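Local structure of arylalkylamine N-Acetyltransferase like 5b (Aedes aegypti, 4FD4) at residues A12-D15 / E16-Q19. The protein probably transfers acyl groups from acyl-CoA, such as acetyl-CoA, to the amino group of arylalkylamines such as serotonin and dopamine. Numbering follows the deposited sequence.
Sequences ARLD and ELEQ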
ATOM      1  N   ALA A  12       2.866  15.289  -0.095  1.00 22.06           N
ATOM      2  CA  ALA A  12       1.962  15.924  -1.059  1.00 24.61           C
ATOM      3  C   ALA A  12       0.999  16.873  -0.341  1.00 25.79           C
ATOM      4  O   ALA A  12       0.511  16.552   0.740  1.00 27.23           O
ATOM      5  CB  ALA A  12       1.191  14.871  -1.833  1.00 22.94           C
ATOM      6  N   ARG A  13       0.732  18.033  -0.936  1.00 24.54           N
ATOM      7  CA  ARG A  13      -0.239  18.977  -0.391  1.00 26.39           C
ATOM      8  C   ARG A  13      -1.640  18.628  -0.890  1.00 26.65           C
ATOM      9  O   ARG A  13      -1.800  17.990  -1.941  1.00 27.95           O
ATOM     10  CB  ARG A  13       0.088  20.409  -0.825  1.00 27.31           C
ATOM     11  CG  ARG A  13       1.487  20.898  -0.487  1.00 26.60           C
ATOM     12  CD  ARG A  13       1.606  22.410  -0.743  1.00 24.40           C
ATOM     13  NE  ARG A  13       1.233  22.760  -2.113  1.00 24.59           N
ATOM     14  CZ  ARG A  13       2.067  22.688  -3.146  1.00 28.88           C
ATOM     15  NH1 ARG A  13       3.315  22.283  -2.960  1.00 27.68           N
ATOM     16  NH2 ARG A  13       1.653  23.011  -4.365  1.00 29.70           N
ATOM     17  N   LEU A  14      -2.654  19.058  -0.147  1.00 28.03           N
ATOM     18  CA  LEU A  14      -4.032  18.800  -0.556  1.00 29.56           C
ATOM     19  C   LEU A  14      -4.322  19.348  -1.964  1.00 32.66           C
ATOM     20  O   LEU A  14      -4.977  18.686  -2.785  1.00 31.87           O
ATOM     21  CB  LEU A  14      -5.008  19.366   0.471  1.00 32.05           C
ATOM     22  CG  LEU A  14      -6.485  19.085   0.190  1.00 37.81           C
ATOM     23  CD1 LEU A  14      -6.715  17.586   0.058  1.00 35.68           C
ATOM     24  CD2 LEU A  14      -7.350  19.663   1.288  1.00 39.19           C
ATOM     25  N   ASP A  15      -3.801  20.535  -2.259  1.00 29.10           N
ATOM     26  CA  ASP A  15      -4.048  21.153  -3.561  1.00 29.93           C
ATOM     27  C   ASP A  15      -3.415  20.340  -4.697  1.00 31.72           C
ATOM     28  O   ASP A  15      -3.646  20.616  -5.874  1.00 33.62           O
ATOM     29  CB  ASP A  15      -3.569  22.619  -3.576  1.00 31.36           C
ATOM     30  CG  ASP A  15      -2.073  22.754  -3.330  1.00 31.52           C
ATOM     31  OD1 ASP A  15      -1.661  22.965  -2.165  1.00 34.37           O
ATOM     32  OD2 ASP A  15      -1.298  22.653  -4.300  1.00 29.84           O
ATOM     33  N   GLU A  16      -2.653  19.308  -4.345  1.00 25.87           N
ATOM     34  CA  GLU A  16      -1.990  18.486  -5.351  1.00 30.78           C
ATOM     35  C   GLU A  16      -2.687  17.142  -5.552  1.00 27.27           C
ATOM     36  O   GLU A  16      -2.159  16.237  -6.204  1.00 26.79           O
ATOM     37  CB  GLU A  16      -0.526  18.271  -4.968  1.00 28.15           C
ATOM     38  CG  GLU A  16       0.270  19.558  -4.896  1.00 28.54           C
ATOM     39  CD  GLU A  16       1.726  19.308  -4.559  1.00 29.13           C
ATOM     40  OE1 GLU A  16       2.004  18.791  -3.449  1.00 26.75           O
ATOM     41  OE2 GLU A  16       2.594  19.599  -5.410  1.00 32.85           O
ATOM     42  N   LEU A  17      -3.873  17.011  -4.979  1.00 31.20           N
ATOM     43  CA  LEU A  17      -4.636  15.779  -5.124  1.00 30.11           C
ATOM     44  C   LEU A  17      -4.652  15.263  -6.578  1.00 30.55           C
ATOM     45  O   LEU A  17      -4.414  14.070  -6.837  1.00 24.35           O
ATOM     46  CB  LEU A  17      -6.058  15.994  -4.603  1.00 28.94           C
ATOM     47  CG  LEU A  17      -6.876  14.721  -4.409  1.00 36.13           C
ATOM     48  CD1 LEU A  17      -6.927  14.313  -2.941  1.00 35.15           C
ATOM     49  CD2 LEU A  17      -8.266  14.943  -4.957  1.00 38.17           C
ATOM     50  N   GLU A  18      -4.899  16.147  -7.541  1.00 31.42           N
ATOM     51  CA  GLU A  18      -4.979  15.686  -8.927  1.00 31.10           C
ATOM     52  C   GLU A  18      -3.654  15.110  -9.431  1.00 29.66           C
ATOM     53  O   GLU A  18      -3.635  14.067 -10.105  1.00 28.34           O
ATOM     54  CB  GLU A  18      -5.528  16.773  -9.868  1.00 33.80           C
ATOM     55  CG  GLU A  18      -7.055  16.896  -9.828  1.00 41.08           C
ATOM     56  CD  GLU A  18      -7.764  15.551 -10.001  1.00 43.08           C
ATOM     57  OE1 GLU A  18      -7.433  14.807 -10.955  1.00 43.28           O
ATOM     58  OE2 GLU A  18      -8.660  15.240  -9.182  1.00 44.06           O
ATOM     59  N   GLN A  19      -2.539  15.745  -9.081  1.00 27.78           N
ATOM     60  CA  GLN A  19      -1.258  15.160  -9.466  1.00 27.30           C
ATOM     61  C   GLN A  19      -1.059  13.796  -8.798  1.00 24.94           C
ATOM     62  O   GLN A  19      -0.519  12.872  -9.416  1.00 26.07           O
ATOM     63  CB  GLN A  19      -0.093  16.095  -9.152  1.00 31.74           C
ATOM     64  CG  GLN A  19      -0.117  17.386  -9.963  1.00 35.10           C
ATOM     65  CD  GLN A  19      -0.939  18.467  -9.294  1.00 41.49           C
ATOM     66  OE1 GLN A  19      -2.169  18.484  -9.393  1.00 43.02           O
ATOM     67  NE2 GLN A  19      -0.259  19.385  -8.603  1.00 45.51           N
TER
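In the turn from edge strand 7-11 of the GNAT fold into helix 17-28, Arg13 and Glu16, the latter at the helix N-cap position, hold each other through backbone and side chain. The carboxylate of Glu16 reaches back: OE1 accepts the backbone N-H of Arg13 at 2.9 Å on its anti lone pair (N-H...O angle 175°). In return Glu16 N donates to Arg13 O, also at 2.9 Å, and Leu17 N to Leu14 O at 3.0 Å, i to i+3 spacings that fit a 3-10 turn. With CG anti to the carbonyl carbon (chi1 -62°) and its chain extended beyond, Glu16 stacks its carboxylate on one face of the Arg13 guanidinium. The planes are 18° apart, and CD sits 3.5 Å above the guanidinium plane, offset toward the rim. OE2 lies well out of that plane, so the long 3.7 Å salt bridge from Arg13 NH2 to Glu16 OE2 rests on charge alone. Asp15 completes the salt-bridge network side-on: Arg13 NE bonds to OD1, in the guanidinium plane, at 2.9 Å and NH2 to OD2, tilted from it, at 3.0 Å, both on syn lone pairs. Arg10 also pairs with Glu16 OE2, and Phe72 packs against the Glu16 side chain. Two arginines and a backbone N-H at the carboxylate of the buried residue Glu16 would be expected to favour its ionised form, despite nearby Asp15.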